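PDB 4WOD: taurocyamine kinase from Schistosoma mansoni, which reversibly transfers phosphate between ATP and taurocyamine, as a duplicated member of the ATP:guanido phosphotransferase family that uses magnesium. Local coordinates for residues A[210-218]-A[225-233]; A[152-160]-A[242-253]. The protein carries 4 engineered substitutions. One frame throughout, in Å; residues are numbered along the deposited sequence.

Interaction 1: residues A[210-218]-A[225-233]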
loop_
_atom_site.group_PDB
_atom_site.type_symbol
_atom_site.label_atom_id
_atom_site.label_comp_id
_atom_site.label_asym_id
_atom_site.label_seq_id
_atom_site.Cartn_x
_atom_site.Cartn_y
_atom_site.Cartn_z
ATOM N N ASN A 210 -16.288 36.040 0.165
ATOM C CA ASN A 210 -16.431 37.116 1.136
ATOM C C ASN A 210 -15.254 38.084 1.025
ATOM O O ASN A 210 -14.274 37.815 0.322
ATOM C CB ASN A 210 -16.582 36.579 2.573
ATOM C CG ASN A 210 -15.312 35.907 3.124
ATOM O OD1 ASN A 210 -14.442 35.434 2.385
ATOM N ND2 ASN A 210 -15.238 35.828 4.446
ATOM N N LYS A 211 -15.382 39.227 1.690
ATOM C CA LYS A 211 -14.382 40.279 1.575
ATOM C C LYS A 211 -13.019 39.808 2.059
ATOM O O LYS A 211 -12.011 40.141 1.449
ATOM C CB LYS A 211 -14.829 41.523 2.336
ATOM C CG LYS A 211 -16.049 42.180 1.708
ATOM C CD LYS A 211 -16.364 43.541 2.321
ATOM C CE LYS A 211 -17.404 43.415 3.428
ATOM N NZ LYS A 211 -18.234 44.649 3.542
ATOM N N GLN A 212 -12.988 38.993 3.117
ATOM C CA GLN A 212 -11.714 38.508 3.666
ATOM C C GLN A 212 -11.096 37.391 2.838
ATOM O O GLN A 212 -10.001 36.935 3.147
ATOM C CB GLN A 212 -11.883 37.996 5.106
ATOM C CG GLN A 212 -12.494 38.962 6.096
ATOM C CD GLN A 212 -13.989 38.774 6.220
ATOM O OE1 GLN A 212 -14.745 39.029 5.269
ATOM N NE2 GLN A 212 -14.435 38.312 7.392
ATOM N N LYS A 213 -11.810 36.927 1.815
ATOM C CA LYS A 213 -11.323 35.859 0.933
ATOM C C LYS A 213 -10.925 34.573 1.673
ATOM O O LYS A 213 -9.985 33.886 1.279
ATOM C CB LYS A 213 -10.143 36.362 0.099
ATOM C CG LYS A 213 -10.455 37.634 -0.697
ATOM C CD LYS A 213 -9.512 37.828 -1.874
ATOM C CE LYS A 213 -9.860 39.121 -2.622
ATOM N NZ LYS A 213 -9.171 39.253 -3.945
ATOM N N ASN A 214 -11.646 34.259 2.744
ATOM C CA ASN A 214 -11.436 33.022 3.489
ATOM C C ASN A 214 -12.711 32.155 3.522
ATOM O O ASN A 214 -12.796 31.191 4.286
ATOM C CB ASN A 214 -10.959 33.336 4.914
ATOM C CG ASN A 214 -11.955 34.175 5.689
ATOM O OD1 ASN A 214 -13.109 34.312 5.282
ATOM N ND2 ASN A 214 -11.521 34.722 6.825
ATOM N N PHE A 215 -13.685 32.529 2.693
ATOM C CA PHE A 215 -14.986 31.864 2.586
ATOM C C PHE A 215 -15.403 31.899 1.132
ATOM O O PHE A 215 -15.444 32.957 0.517
ATOM C CB PHE A 215 -16.039 32.541 3.461
ATOM C CG PHE A 215 -17.413 31.902 3.388
ATOM C CD1 PHE A 215 -17.692 30.744 4.108
ATOM C CD2 PHE A 215 -18.428 32.475 2.626
ATOM C CE1 PHE A 215 -18.958 30.153 4.052
ATOM C CE2 PHE A 215 -19.695 31.894 2.562
ATOM C CZ PHE A 215 -19.960 30.732 3.281
ATOM N N LEU A 216 -15.703 30.736 0.572
ATOM C CA LEU A 216 -15.898 30.620 -0.871
ATOM C C LEU A 216 -17.052 29.664 -1.160
ATOM O O LEU A 216 -17.143 28.590 -0.524
ATOM C CB LEU A 216 -14.606 30.125 -1.525
ATOM C CG LEU A 216 -14.665 29.638 -2.974
ATOM C CD1 LEU A 216 -14.774 30.806 -3.950
ATOM C CD2 LEU A 216 -13.466 28.762 -3.316
ATOM N N VAL A 217 -17.953 30.039 -2.071
ATOM C CA VAL A 217 -19.084 29.150 -2.393
ATOM C C VAL A 217 -19.241 28.887 -3.884
ATOM O O VAL A 217 -19.289 29.827 -4.675
ATOM C CB VAL A 217 -20.433 29.705 -1.870
ATOM C CG1 VAL A 217 -21.547 28.732 -2.206
ATOM C CG2 VAL A 217 -20.388 29.926 -0.358
ATOM N N TRP A 218 -19.328 27.608 -4.257
ATOM C CA TRP A 218 -19.589 27.208 -5.638
ATOM C C TRP A 218 -21.055 26.819 -5.797
ATOM O O TRP A 218 -21.576 25.963 -5.054
ATOM C CB TRP A 218 -18.686 26.037 -6.042
ATOM C CG TRP A 218 -17.253 26.421 -6.250
ATOM C CD1 TRP A 218 -16.722 27.680 -6.194
ATOM C CD2 TRP A 218 -16.156 25.538 -6.558
ATOM N NE1 TRP A 218 -15.374 27.636 -6.451
ATOM C CE2 TRP A 218 -15.001 26.339 -6.675
ATOM C CE3 TRP A 218 -16.046 24.156 -6.745
ATOM C CZ2 TRP A 218 -13.743 25.797 -6.973
ATOM C CZ3 TRP A 218 -14.796 23.619 -7.045
ATOM C CH2 TRP A 218 -13.663 24.442 -7.155
ATOM N N ILE A 225 -24.631 23.187 -3.878
ATOM C CA ILE A 225 -23.765 24.090 -3.132
ATOM C C ILE A 225 -22.525 23.356 -2.656
ATOM O O ILE A 225 -22.619 22.243 -2.126
ATOM C CB ILE A 225 -24.474 24.670 -1.893
ATOM C CG1 ILE A 225 -25.946 24.966 -2.199
ATOM C CG2 ILE A 225 -23.738 25.893 -1.413
ATOM C CD1 ILE A 225 -26.801 25.304 -0.975
ATOM N N ARG A 226 -21.364 23.970 -2.859
ATOM C CA ARG A 226 -20.144 23.515 -2.214
ATOM C C ARG A 226 -19.596 24.706 -1.438
ATOM O O ARG A 226 -19.368 25.775 -2.009
ATOM C CB ARG A 226 -19.107 22.976 -3.214
ATOM C CG ARG A 226 -17.984 22.241 -2.484
ATOM C CD ARG A 226 -17.057 21.402 -3.370
ATOM N NE ARG A 226 -17.690 20.360 -4.195
ATOM C CZ ARG A 226 -18.546 19.417 -3.785
ATOM N NH1 ARG A 226 -18.999 18.537 -4.669
ATOM N NH2 ARG A 226 -18.980 19.340 -2.527
ATOM N N VAL A 227 -19.443 24.527 -0.135
ATOM C CA VAL A 227 -18.959 25.585 0.745
ATOM C C VAL A 227 -17.567 25.243 1.272
ATOM O O VAL A 227 -17.310 24.125 1.766
ATOM C CB VAL A 227 -19.926 25.819 1.913
ATOM C CG1 VAL A 227 -19.592 27.128 2.624
ATOM C CG2 VAL A 227 -21.366 25.841 1.406
ATOM N N ILE A 228 -16.670 26.215 1.156
ATOM C CA ILE A 228 -15.257 26.055 1.467
ATOM C C ILE A 228 -14.756 27.220 2.318
ATOM O O ILE A 228 -14.906 28.382 1.927
ATOM C CB ILE A 228 -14.428 25.982 0.179
ATOM C CG1 ILE A 228 -15.007 24.902 -0.750
ATOM C CG2 ILE A 228 -12.945 25.768 0.488
ATOM C CD1 ILE A 228 -14.606 25.042 -2.183
ATOM N N SER A 229 -14.221 26.894 3.497
ATOM C CA SER A 229 -13.497 27.843 4.352
ATOM C C SER A 229 -11.994 27.543 4.249
ATOM O O SER A 229 -11.604 26.388 4.236
ATOM C CB SER A 229 -13.996 27.739 5.795
ATOM O OG SER A 229 -13.321 28.651 6.649
ATOM N N MET A 230 -11.151 28.558 4.199
ATOM C CA MET A 230 -9.750 28.347 4.009
ATOM C C MET A 230 -8.885 29.524 4.445
ATOM O O MET A 230 -9.325 30.601 4.472
ATOM C CB MET A 230 -9.471 28.047 2.570
ATOM C CG MET A 230 -9.642 29.204 1.641
ATOM S SD MET A 230 -11.324 29.601 1.268
ATOM C CE MET A 230 -11.198 30.503 -0.259
ATOM N N GLN A 231 -7.660 29.244 4.790
ATOM C CA GLN A 231 -6.680 30.291 5.120
ATOM C C GLN A 231 -5.273 29.718 5.175
ATOM O O GLN A 231 -5.070 28.509 5.339
ATOM C CB GLN A 231 -7.017 30.974 6.453
ATOM C CG GLN A 231 -6.931 30.048 7.646
ATOM C CD GLN A 231 -7.632 30.606 8.876
ATOM O OE1 GLN A 231 -8.717 31.181 8.780
ATOM N NE2 GLN A 231 -7.005 30.443 10.040
ATOM N N LYS A 232 -4.293 30.600 5.036
ATOM C CA LYS A 232 -2.907 30.199 5.202
ATOM C C LYS A 232 -2.698 29.788 6.652
ATOM O O LYS A 232 -3.401 30.275 7.545
ATOM C CB LYS A 232 -1.974 31.340 4.798
ATOM C CG LYS A 232 -1.681 31.373 3.300
ATOM C CD LYS A 232 -1.049 32.698 2.885
ATOM C CE LYS A 232 -1.184 32.949 1.386
ATOM N NZ LYS A 232 -0.382 31.987 0.582
ATOM N N GLY A 233 -1.770 28.866 6.886
ATOM C CA GLY A 233 -1.448 28.432 8.233
ATOM C C GLY A 233 -2.254 27.238 8.705
ATOM O O GLY A 233 -2.904 26.548 7.901
HETATM O O HOH W 1 -8.780 34.133 7.839
#

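Interaction 2: residues A[152-160]-A[242-253]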
loop_
_atom_site.group_PDB
_atom_site.type_symbol
_atom_site.label_atom_id
_atom_site.label_comp_id
_atom_site.label_asym_id
_atom_site.label_seq_id
_atom_site.Cartn_x
_atom_site.Cartn_y
_atom_site.Cartn_z
ATOM N N ALA A 152 -30.100 33.406 -0.654
ATOM C CA ALA A 152 -29.696 32.937 0.668
ATOM C C ALA A 152 -28.296 33.443 1.032
ATOM O O ALA A 152 -28.044 33.821 2.178
ATOM C CB ALA A 152 -29.737 31.401 0.742
ATOM N N LEU A 153 -27.389 33.451 0.063
ATOM C CA LEU A 153 -26.024 33.918 0.322
ATOM C C LEU A 153 -26.006 35.420 0.556
ATOM O O LEU A 153 -25.208 35.921 1.346
ATOM C CB LEU A 153 -25.086 33.566 -0.832
ATOM C CG LEU A 153 -24.683 32.099 -1.017
ATOM C CD1 LEU A 153 -23.726 31.963 -2.183
ATOM C CD2 LEU A 153 -24.045 31.591 0.258
ATOM N N HIS A 154 -26.884 36.143 -0.132
ATOM C CA HIS A 154 -26.932 37.594 0.011
ATOM C C HIS A 154 -27.384 37.983 1.407
ATOM O O HIS A 154 -27.192 39.121 1.836
ATOM C CB HIS A 154 -27.861 38.213 -1.035
ATOM C CG HIS A 154 -27.594 39.664 -1.292
ATOM N ND1 HIS A 154 -27.159 40.527 -0.310
ATOM C CD2 HIS A 154 -27.679 40.398 -2.427
ATOM C CE1 HIS A 154 -26.998 41.733 -0.824
ATOM N NE2 HIS A 154 -27.306 41.683 -2.109
ATOM N N ASN A 155 -27.976 37.029 2.121
ATOM C CA ASN A 155 -28.533 37.294 3.437
ATOM C C ASN A 155 -27.628 36.861 4.596
ATOM O O ASN A 155 -28.022 36.937 5.757
ATOM C CB ASN A 155 -29.909 36.633 3.553
ATOM C CG ASN A 155 -30.956 37.309 2.665
ATOM O OD1 ASN A 155 -30.868 38.508 2.388
ATOM N ND2 ASN A 155 -31.946 36.541 2.212
ATOM N N LEU A 156 -26.413 36.416 4.292
ATOM C CA LEU A 156 -25.434 36.139 5.347
ATOM C C LEU A 156 -24.901 37.465 5.882
ATOM O O LEU A 156 -24.648 38.394 5.107
ATOM C CB LEU A 156 -24.273 35.282 4.828
ATOM C CG LEU A 156 -24.529 33.851 4.370
ATOM C CD1 LEU A 156 -23.341 33.391 3.553
ATOM C CD2 LEU A 156 -24.752 32.910 5.539
ATOM N N SER A 157 -24.705 37.550 7.194
ATOM C CA SER A 157 -24.287 38.817 7.802
ATOM C C SER A 157 -22.775 38.982 7.883
ATOM O O SER A 157 -22.022 38.191 7.325
ATOM C CB SER A 157 -24.885 38.974 9.212
ATOM O OG SER A 157 -26.282 39.239 9.169
ATOM N N GLY A 158 -22.373 40.032 8.598
ATOM C CA GLY A 158 -20.996 40.440 8.823
ATOM C C GLY A 158 -19.851 39.754 8.111
ATOM O O GLY A 158 -19.521 40.103 6.985
ATOM N N GLU A 159 -19.241 38.784 8.785
ATOM C CA GLU A 159 -18.050 38.082 8.287
ATOM C C GLU A 159 -18.198 37.566 6.860
ATOM O O GLU A 159 -17.243 37.556 6.081
ATOM C CB GLU A 159 -17.714 36.907 9.209
ATOM C CG GLU A 159 -16.469 36.137 8.800
ATOM C CD GLU A 159 -16.128 35.043 9.780
ATOM O OE1 GLU A 159 -17.040 34.606 10.513
ATOM O OE2 GLU A 159 -14.949 34.626 9.822
ATOM N N TYR A 160 -19.409 37.159 6.513
ATOM C CA TYR A 160 -19.629 36.512 5.233
ATOM C C TYR A 160 -19.966 37.490 4.122
ATOM O O TYR A 160 -20.148 37.078 2.978
ATOM C CB TYR A 160 -20.719 35.452 5.389
ATOM C CG TYR A 160 -20.338 34.479 6.479
ATOM C CD1 TYR A 160 -19.399 33.484 6.249
ATOM C CD2 TYR A 160 -20.868 34.596 7.747
ATOM C CE1 TYR A 160 -19.033 32.606 7.250
ATOM C CE2 TYR A 160 -20.506 33.735 8.751
ATOM C CZ TYR A 160 -19.585 32.744 8.498
ATOM O OH TYR A 160 -19.238 31.893 9.512
ATOM N N ARG A 242 -15.822 28.975 11.113
ATOM C CA ARG A 242 -16.312 29.865 10.061
ATOM C C ARG A 242 -17.230 29.098 9.114
ATOM O O ARG A 242 -18.298 29.580 8.741
ATOM C CB ARG A 242 -15.155 30.486 9.276
ATOM C CG ARG A 242 -15.570 31.474 8.208
ATOM C CD ARG A 242 -14.343 31.914 7.426
ATOM N NE ARG A 242 -13.267 32.109 8.374
ATOM C CZ ARG A 242 -12.024 31.674 8.225
ATOM N NH1 ARG A 242 -11.649 31.044 7.129
ATOM N NH2 ARG A 242 -11.148 31.899 9.189
ATOM N N LEU A 243 -16.807 27.891 8.749
ATOM C CA LEU A 243 -17.626 27.025 7.914
ATOM C C LEU A 243 -18.933 26.638 8.587
ATOM O O LEU A 243 -19.993 26.724 7.971
ATOM C CB LEU A 243 -16.878 25.758 7.540
ATOM C CG LEU A 243 -17.686 24.824 6.633
ATOM C CD1 LEU A 243 -17.946 25.463 5.281
ATOM C CD2 LEU A 243 -16.948 23.495 6.452
ATOM N N ALA A 244 -18.849 26.194 9.843
ATOM C CA ALA A 244 -20.016 25.691 10.560
ATOM C C ALA A 244 -21.061 26.791 10.709
ATOM O O ALA A 244 -22.253 26.558 10.489
ATOM C CB ALA A 244 -19.623 25.158 11.921
ATOM N N ASP A 245 -20.617 27.985 11.093
ATOM C CA ASP A 245 -21.544 29.113 11.284
ATOM C C ASP A 245 -22.351 29.403 10.022
ATOM O O ASP A 245 -23.568 29.572 10.092
ATOM C CB ASP A 245 -20.808 30.385 11.703
ATOM C CG ASP A 245 -20.431 30.395 13.172
ATOM O OD1 ASP A 245 -20.965 29.558 13.933
ATOM O OD2 ASP A 245 -19.615 31.261 13.568
ATOM N N ALA A 246 -21.673 29.429 8.879
ATOM C CA ALA A 246 -22.302 29.785 7.612
ATOM C C ALA A 246 -23.369 28.785 7.191
ATOM O O ALA A 246 -24.462 29.183 6.758
ATOM C CB ALA A 246 -21.258 29.917 6.513
ATOM N N ILE A 247 -23.065 27.496 7.303
ATOM C CA ILE A 247 -24.013 26.501 6.796
ATOM C C ILE A 247 -25.244 26.438 7.712
ATOM O O ILE A 247 -26.369 26.231 7.257
ATOM C CB ILE A 247 -23.351 25.107 6.634
ATOM C CG1 ILE A 247 -24.189 24.221 5.697
ATOM C CG2 ILE A 247 -23.102 24.441 7.971
ATOM C CD1 ILE A 247 -24.383 24.837 4.293
ATOM N N GLN A 248 -25.034 26.654 9.005
ATOM C CA GLN A 248 -26.149 26.748 9.927
ATOM C C GLN A 248 -27.038 27.939 9.565
ATOM O O GLN A 248 -28.266 27.815 9.521
ATOM C CB GLN A 248 -25.619 26.831 11.371
ATOM C CG GLN A 248 -24.878 25.546 11.783
ATOM C CD GLN A 248 -24.365 25.564 13.220
ATOM O OE1 GLN A 248 -24.250 26.619 13.847
ATOM N NE2 GLN A 248 -24.086 24.384 13.756
ATOM N N GLU A 249 -26.427 29.075 9.250
ATOM C CA GLU A 249 -27.195 30.242 8.815
ATOM C C GLU A 249 -27.949 29.944 7.504
ATOM O O GLU A 249 -29.141 30.220 7.396
ATOM C CB GLU A 249 -26.287 31.467 8.661
ATOM C CG GLU A 249 -25.666 31.934 9.993
ATOM C CD GLU A 249 -25.127 33.369 9.967
ATOM O OE1 GLU A 249 -24.871 33.916 8.871
ATOM O OE2 GLU A 249 -24.957 33.959 11.060
ATOM N N LEU A 250 -27.260 29.352 6.531
ATOM C CA LEU A 250 -27.873 29.059 5.233
ATOM C C LEU A 250 -29.062 28.106 5.378
ATOM O O LEU A 250 -30.061 28.246 4.671
ATOM C CB LEU A 250 -26.829 28.479 4.268
ATOM C CG LEU A 250 -25.827 29.499 3.707
ATOM C CD1 LEU A 250 -24.757 28.853 2.806
ATOM C CD2 LEU A 250 -26.527 30.633 2.976
ATOM N N SER A 251 -28.947 27.154 6.306
ATOM C CA SER A 251 -30.013 26.201 6.624
ATOM C C SER A 251 -31.339 26.863 6.969
ATOM O O SER A 251 -32.392 26.269 6.807
ATOM C CB SER A 251 -29.600 25.302 7.796
ATOM O OG SER A 251 -28.631 24.373 7.363
ATOM N N LYS A 252 -31.290 28.084 7.476
ATOM C CA LYS A 252 -32.529 28.771 7.815
ATOM C C LYS A 252 -33.293 29.154 6.550
ATOM O O LYS A 252 -34.510 29.349 6.600
ATOM C CB LYS A 252 -32.245 30.008 8.662
ATOM C CG LYS A 252 -31.548 29.702 9.966
ATOM C CD LYS A 252 -31.271 30.977 10.737
ATOM C CE LYS A 252 -30.328 30.717 11.898
ATOM N NZ LYS A 252 -29.892 31.977 12.545
ATOM N N SER A 253 -32.578 29.250 5.427
ATOM C CA SER A 253 -33.162 29.703 4.166
ATOM C C SER A 253 -33.395 28.569 3.186
ATOM O O SER A 253 -34.301 28.627 2.364
ATOM C CB SER A 253 -32.260 30.741 3.489
ATOM O OG SER A 253 -32.059 31.854 4.328
HETATM O O HOH W 2 -18.852 33.210 11.852
#

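Interaction 1: residues A[210-218]-A[225-233]
Residues 215-218 and 225-232 pair as the two antiparallel strands of a beta hairpin, their axes 4.8 Å apart at 165°, within the eight-stranded antiparallel sheet of the first phosphagen kinase C-terminal domain. Leu216 with Ile228 and Trp218 with Arg226 are hydrogen-bonded pairs, each closed by two backbone bonds; Val217 with Val227 between them, and Phe215 with Ser229 before Leu216, are non-hydrogen-bonded pairs. A fifth bond, Met230 N to Asn214 O at 3.1 Å, continues the ladder, with the donor standing 47° above the carbonyl plane.

On one face of the sheet, where helix 236-251 packs, Phe215 holds its ring obliquely against Val227, CE1 to CG1 at 3.4 Å. Val217 lies alongside Val227, and its CG1 meets Ile225 CG2 at 3.7 Å. On the other face Leu216 and Ile228 run side by side, CD2 to CD1 4.1 Å. Met230, with CG turned between its backbone N and carbonyl carbon (chi1 70°) and the chain bent again at chi2, brings CE to Leu216 CB at 3.7 Å. Next along that face, Trp218 and Arg226 touch through their CB atoms; NE1 of the indole bonds to Phe183 O, while Arg226, predicted to bind ATP, pairs with Asp223 and touches the bound arginine.

Ahead of the strand, a type I turn from Asn210 to Lys213 folds Asn210 back on Asn214. Asn210 OD1 accepts the N-H of Asn214 in its carbonyl plane, on a lone pair, and Asn210 ND2 gives Asn214 OD1 a nearly straight bond of 2.7 Å.

Interaction 2: residues A[152-160]-A[242-253]
Tyr160 meets helix 236-251 with both its hydroxyl and its ring. The hydroxyl donates to Arg242 O at 2.6 Å, in the carbonyl plane and on a lone pair. The same carbonyl also takes a weak helix bond from Ala246 N. One water sits 2.7 Å from each of Tyr160 OH, Glu159 OE1 and Asp245 OD2; with two hydrogens it cannot donate to all three at once. Two carboxylates that would otherwise probably repel share it. With CG beside the backbone N (chi1 -56°), the Tyr160 ring presents a face to Ala246 CB, a CH-pi contact 4.0 Å from the centroid.

Glu159 OE2 reaches the guanidinium edge of Arg242, but its salt bridge to NE is long and weak at 3.4 Å, the two planes 69° apart. Stronger partners hold the other nitrogens: NH2 bonds to Gln231 OE1 and NH1 to Asn214 O.

Towards the other end the contact turns apolar. Leu250 CD2 packs on Leu153 CD2 at 3.8 Å and on Leu156 CD2 at 3.9 Å, the Leu156 side chain crossing Leu250 at about a right angle. Ala152 CB sits against Ser253 CB. Glu249 crosses Leu156 at a slant, its OE1 against Leu156 CD2.

The end of helix 139-154, the loop after it and the 3-10 turn at 159-160 lie along helix 236-251, on one face of the antiparallel sheet of the phosphagen kinase catalytic domain.

How the interactions relate
Both contacts belong to the first C-terminal catalytic domain, their centres 12 Å apart. Along the chain interaction 1 is nested inside interaction 2: 152-160 comes first, then the hairpin strands, and strand 225-232 leads directly into helix 236-251, which carries 242-253. The hairpin is part of the eight-stranded sheet, and interaction 2 lies over one of its faces. Arg242 joins the two, its guanidinium bonded to both segments of interaction 1, while Phe215 packs against Ala246 and meets Tyr160 edge-to-face. Sheet and helical layer are therefore tied together, with Arg226, which touches the bound arginine, on the opposite face of the hairpin.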